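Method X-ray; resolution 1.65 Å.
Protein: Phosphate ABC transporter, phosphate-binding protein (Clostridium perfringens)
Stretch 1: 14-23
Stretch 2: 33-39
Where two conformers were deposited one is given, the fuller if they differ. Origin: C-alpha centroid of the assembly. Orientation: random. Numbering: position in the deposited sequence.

Stretch 1, residues 14-23: VGPVMEAEAE
Stretch 2, residues 33-39: SIEINQI

At the centre of the contact lies Ile36, whose CA-to-CB bond points toward the helix; its chi1 is m (-58°) and chi2 is t (157°), an extended form that carries CD1 onto the helix surface. There it meets three residues: CD1 of Ile36 lies 3.6 Å from O of Met18 and 3.8 Å from CG of Met18, 3.7 Å from CA of Glu19, and 4.0 Å from CB of Ala22. The methyl thus touches backbone as well as side chains, and CA of Ile36 stands 7.3 Å from CA of Glu19. Met18 (chi1 t, chi2 p, chi3 p) starts toward the strand, but its end leads away, so CG rather than the thioether end makes the side-chain contact. The helix runs through Glu23 and continues later in the chain; the strand spans Ile34 to Gln38. The two run nearly antiparallel, with 169° between their N-to-C directions and 9.3 Å between their axes at closest approach, and together the two stretches bury 311 Å².

One helical turn beyond Met18, Ala22 points its CB toward the strand, and CB of Ala22 reaches CB of Ile34 at 3.8 Å. CA of Ala22 is 6.2 Å from CA of Ile34, with only the methyl of Ala22 between its backbone and CB of Ile34. Ile34 has chi1 m (-57°) and chi2 m (-59°). Strand alternation brings Ile34, Ile36 and Gln38 toward the helix, while Glu35 points away and Asn37 is out of reach; phi/psi values of -110/126 at Ile34, about -120/120 at Ile36 and Asn37, and -94/108 at Gln38 keep the strand extended.

At the other end of the contact, CA of Gly15 is 6.1 Å from CA of Gln38. Gln38 (chi1 m, chi2 t, chi3 54°) brings its amide over the glycine, with CD of Gln38 3.5 Å from CA of Gly15. An ideal CB on Gly15 would lie 2.0 Å from OE1 of Gln38, a clash, so the amide occupies space left by the missing side chain. The helix keeps regular values near -62/-42, with i to i+4 backbone hydrogen bonds such as Glu19 N to Gly15 O (2.9 Å) and Ala22 N to Met18 O (2.9 Å).

The polar edge is formed by Glu19, exposed, with chi1 m, chi2 t and chi3 3°. Its CA-to-CB bond points sideways, but its end comes nearer the strand and places OE2 of Glu19 3.0 Å from NE2 of Gln38. The angle is poor, and the pair is a close polar approach without a hydrogen bond; no hydrogen bond links the two stretches.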

ATOM      1  N   VAL A  14      -0.417   1.416   5.245  1.00 22.16           N
ATOM      2  CA  VAL A  14       0.146   1.099   6.574  1.00 24.49           C
ATOM      3  C   VAL A  14      -0.838   1.330   7.676  1.00 24.49           C
ATOM      4  O   VAL A  14      -0.645   0.790   8.773  1.00 23.55           O
ATOM      5  CB  VAL A  14       1.480   1.918   6.834  1.00 22.87           C
ATOM      6  CG1 VAL A  14       2.193   1.516   8.141  1.00 25.72           C
ATOM      7  CG2 VAL A  14       2.466   1.670   5.727  1.00 26.04           C
ATOM      8  N   GLY A  15      -1.910   2.082   7.455  1.00 28.76           N
ATOM      9  CA  GLY A  15      -2.838   2.461   8.511  1.00 30.31           C
ATOM     10  C   GLY A  15      -3.400   1.282   9.346  1.00 29.27           C
ATOM     11  O   GLY A  15      -3.343   1.353  10.578  1.00 30.04           O
ATOM     12  N   PRO A  16      -3.895   0.186   8.692  1.00 28.87           N
ATOM     13  CA  PRO A  16      -4.505  -0.875   9.493  1.00 29.93           C
ATOM     14  C   PRO A  16      -3.466  -1.475  10.450  1.00 27.18           C
ATOM     15  O   PRO A  16      -3.751  -1.628  11.652  1.00 31.82           O
ATOM     16  CB  PRO A  16      -4.954  -1.888   8.440  1.00 30.74           C
ATOM     17  CG  PRO A  16      -5.410  -0.952   7.299  1.00 33.29           C
ATOM     18  CD  PRO A  16      -4.305   0.083   7.275  1.00 31.79           C
ATOM     19  N   VAL A  17      -2.265  -1.755   9.961  1.00 27.67           N
ATOM     20  CA  VAL A  17      -1.248  -2.356  10.861  1.00 27.80           C
ATOM     21  C   VAL A  17      -0.744  -1.410  11.916  1.00 27.34           C
ATOM     22  O   VAL A  17      -0.521  -1.807  13.071  1.00 28.53           O
ATOM     23  CB  VAL A  17      -0.102  -3.041  10.085  1.00 25.72           C
ATOM     24  CG1 VAL A  17       0.866  -2.087   9.392  1.00 26.11           C
ATOM     25  CG2 VAL A  17       0.688  -3.990  11.007  1.00 27.40           C
ATOM     26  N   MET A  18      -0.541  -0.149  11.564  1.00 26.55           N
ATOM     27  CA  MET A  18      -0.147   0.795  12.551  1.00 25.29           C
ATOM     28  C   MET A  18      -1.160   0.967  13.671  1.00 28.10           C
ATOM     29  O   MET A  18      -0.779   1.079  14.890  1.00 27.88           O
ATOM     30  CB  MET A  18       0.108   2.183  11.876  1.00 24.19           C
ATOM     31  CG  MET A  18       0.952   3.121  12.768  1.00 29.84           C
ATOM     32  SD  MET A  18       2.640   2.513  13.099  1.00 33.66           S
ATOM     33  CE  MET A  18       3.375   2.433  11.533  1.00 34.36           C
ATOM     34  N   GLU A  19      -2.467   0.954  13.339  1.00 28.95           N
ATOM     35  CA  GLU A  19      -3.511   1.038  14.373  1.00 30.69           C
ATOM     36  C   GLU A  19      -3.437  -0.228  15.295  1.00 28.08           C
ATOM     37  O   GLU A  19      -3.531  -0.137  16.536  1.00 28.62           O
ATOM     38  CB  GLU A  19      -4.923   1.091  13.787  1.00 30.33           C
ATOM     39  CG  GLU A  19      -5.232   2.347  12.935  1.00 36.67           C
ATOM     40  CD  GLU A  19      -6.627   2.301  12.294  1.00 46.37           C
ATOM     41  OE1 GLU A  19      -7.423   1.329  12.532  1.00 46.84           O
ATOM     42  OE2 GLU A  19      -6.930   3.255  11.575  1.00 49.80           O
ATOM     43  N   ALA A  20      -3.249  -1.388  14.690  1.00 27.94           N
ATOM     44  CA  ALA A  20      -3.154  -2.641  15.475  1.00 31.66           C
ATOM     45  C   ALA A  20      -1.939  -2.608  16.375  1.00 29.58           C
ATOM     46  O   ALA A  20      -1.984  -3.043  17.569  1.00 30.36           O
ATOM     47  CB  ALA A  20      -3.097  -3.827  14.523  1.00 31.14           C
ATOM     48  N   GLU A  21      -0.837  -2.121  15.848  1.00 30.69           N
ATOM     49  CA  GLU A  21       0.381  -1.947  16.623  1.00 28.72           C
ATOM     50  C   GLU A  21       0.179  -1.027  17.797  1.00 28.95           C
ATOM     51  O   GLU A  21       0.622  -1.335  18.944  1.00 30.20           O
ATOM     52  CB  GLU A  21       1.573  -1.490  15.771  1.00 26.96           C
ATOM     53  CG  GLU A  21       2.000  -2.398  14.607  1.00 28.27           C
ATOM     54  CD  GLU A  21       2.755  -3.671  15.023  1.00 31.90           C
ATOM     55  OE1 GLU A  21       2.979  -3.899  16.246  1.00 34.15           O
ATOM     56  OE2 GLU A  21       3.092  -4.451  14.103  1.00 34.79           O
ATOM     57  N   ALA A  22      -0.505   0.092  17.563  1.00 29.33           N
ATOM     58  CA  ALA A  22      -0.730   1.049  18.602  1.00 28.31           C
ATOM     59  C   ALA A  22      -1.574   0.465  19.702  1.00 30.55           C
ATOM     60  O   ALA A  22      -1.328   0.715  20.883  1.00 32.47           O
ATOM     61  CB  ALA A  22      -1.356   2.362  18.016  1.00 28.43           C
ATOM     62  N   GLU A  23      -2.587  -0.298  19.366  1.00 30.40           N
ATOM     63  CA  GLU A  23      -3.475  -0.757  20.425  1.00 31.11           C
ATOM     64  C   GLU A  23      -2.733  -1.765  21.270  1.00 31.60           C
ATOM     65  O   GLU A  23      -2.936  -1.849  22.498  1.00 34.53           O
ATOM     66  CB  GLU A  23      -4.765  -1.365  19.865  1.00 35.60           C
ATOM     67  CG  GLU A  23      -5.666  -0.376  19.092  1.00 37.64           C
ATOM     68  CD  GLU A  23      -5.857   1.031  19.720  1.00 39.35           C
ATOM     69  OE1 GLU A  23      -6.037   2.088  19.010  1.00 43.88           O
ATOM     70  OE2 GLU A  23      -5.860   1.134  20.925  1.00 39.40           O
ATOM     71  N   SER A  33       0.637   7.720  24.091  1.00 33.61           N
ATOM     72  CA  SER A  33      -0.436   7.756  23.123  0.56 35.47           C
ATOM     73  C   SER A  33       0.148   7.946  21.727  1.00 34.67           C
ATOM     74  O   SER A  33       1.080   8.795  21.488  1.00 38.99           O
ATOM     75  CB  SER A  33      -1.437   8.849  23.473  0.56 37.28           C
ATOM     76  OG  SER A  33      -1.894   8.717  24.817  0.56 39.08           O
ATOM     77  N   ILE A  34      -0.382   7.146  20.818  1.00 27.64           N
ATOM     78  CA  ILE A  34       0.051   7.152  19.445  1.00 27.20           C
ATOM     79  C   ILE A  34      -1.079   7.748  18.620  1.00 28.29           C
ATOM     80  O   ILE A  34      -2.209   7.267  18.677  1.00 28.95           O
ATOM     81  CB  ILE A  34       0.296   5.722  18.869  1.00 28.44           C
ATOM     82  CG1 ILE A  34       1.299   4.985  19.705  1.00 30.67           C
ATOM     83  CG2 ILE A  34       0.808   5.792  17.455  1.00 29.45           C
ATOM     84  CD1 ILE A  34       2.605   5.633  19.818  1.00 28.05           C
ATOM     85  N   GLU A  35      -0.752   8.766  17.840  1.00 26.63           N
ATOM     86  CA  GLU A  35      -1.757   9.510  17.000  1.00 24.60           C
ATOM     87  C   GLU A  35      -1.445   9.177  15.529  1.00 22.40           C
ATOM     88  O   GLU A  35      -0.364   9.463  15.065  1.00 27.87           O
ATOM     89  CB  GLU A  35      -1.698  10.999  17.245  1.00 29.31           C
ATOM     90  CG  GLU A  35      -2.099  11.385  18.673  1.00 38.30           C
ATOM     91  CD  GLU A  35      -1.634  12.779  19.139  1.00 47.55           C
ATOM     92  OE1 GLU A  35      -1.931  13.127  20.295  1.00 58.76           O
ATOM     93  OE2 GLU A  35      -0.990  13.528  18.385  1.00 51.78           O
ATOM     94  N   ILE A  36      -2.391   8.579  14.793  1.00 22.67           N
ATOM     95  CA  ILE A  36      -2.172   8.111  13.461  1.00 21.15           C
ATOM     96  C   ILE A  36      -3.124   8.828  12.507  1.00 22.84           C
ATOM     97  O   ILE A  36      -4.346   8.747  12.695  1.00 24.08           O
ATOM     98  CB  ILE A  36      -2.429   6.582  13.318  1.00 22.55           C
ATOM     99  CG1 ILE A  36      -1.518   5.816  14.295  1.00 25.16           C
ATOM    100  CG2 ILE A  36      -2.202   6.075  11.907  1.00 23.85           C
ATOM    101  CD1 ILE A  36      -2.019   4.449  14.658  1.00 29.07           C
ATOM    102  N   ASN A  37      -2.582   9.523  11.498  1.00 20.99           N
ATOM    103  CA  ASN A  37      -3.382  10.195  10.467  1.00 18.79           C
ATOM    104  C   ASN A  37      -3.021   9.652   9.095  1.00 21.07           C
ATOM    105  O   ASN A  37      -1.867   9.691   8.676  1.00 22.26           O
ATOM    106  CB  ASN A  37      -3.031  11.665  10.553  1.00 21.72           C
ATOM    107  CG  ASN A  37      -3.972  12.514   9.770  1.00 30.63           C
ATOM    108  OD1 ASN A  37      -5.076  12.079   9.375  1.00 31.88           O
ATOM    109  ND2 ASN A  37      -3.531  13.735   9.487  1.00 30.14           N
ATOM    110  N   GLN A  38      -3.980   9.052   8.414  1.00 19.35           N
ATOM    111  CA  GLN A  38      -3.772   8.378   7.185  1.00 19.01           C
ATOM    112  C   GLN A  38      -4.058   9.353   6.030  1.00 21.53           C
ATOM    113  O   GLN A  38      -5.210   9.720   5.776  1.00 23.89           O
ATOM    114  CB  GLN A  38      -4.723   7.199   7.034  1.00 22.13           C
ATOM    115  CG  GLN A  38      -4.419   6.140   8.075  1.00 23.87           C
ATOM    116  CD  GLN A  38      -5.296   4.950   7.975  1.00 26.77           C
ATOM    117  OE1 GLN A  38      -5.381   4.361   6.897  1.00 29.08           O
ATOM    118  NE2 GLN A  38      -5.885   4.532   9.082  1.00 31.08           N
ATOM    119  N   ILE A  39      -2.994   9.762   5.377  1.00 22.05           N
ATOM    120  CA  ILE A  39      -3.030  10.836   4.377  1.00 20.79           C
ATOM    121  C   ILE A  39      -2.264  10.493   3.107  1.00 21.24           C
ATOM    122  O   ILE A  39      -2.118  11.339   2.213  1.00 21.78           O
ATOM    123  CB  ILE A  39      -2.495  12.152   5.021  1.00 22.99           C
ATOM    124  CG1 ILE A  39      -1.051  12.009   5.507  1.00 22.44           C
ATOM    125  CG2 ILE A  39      -3.434  12.652   6.051  1.00 24.54           C
ATOM    126  CD1 ILE A  39      -0.466  13.271   6.110  1.00 23.65           C
TER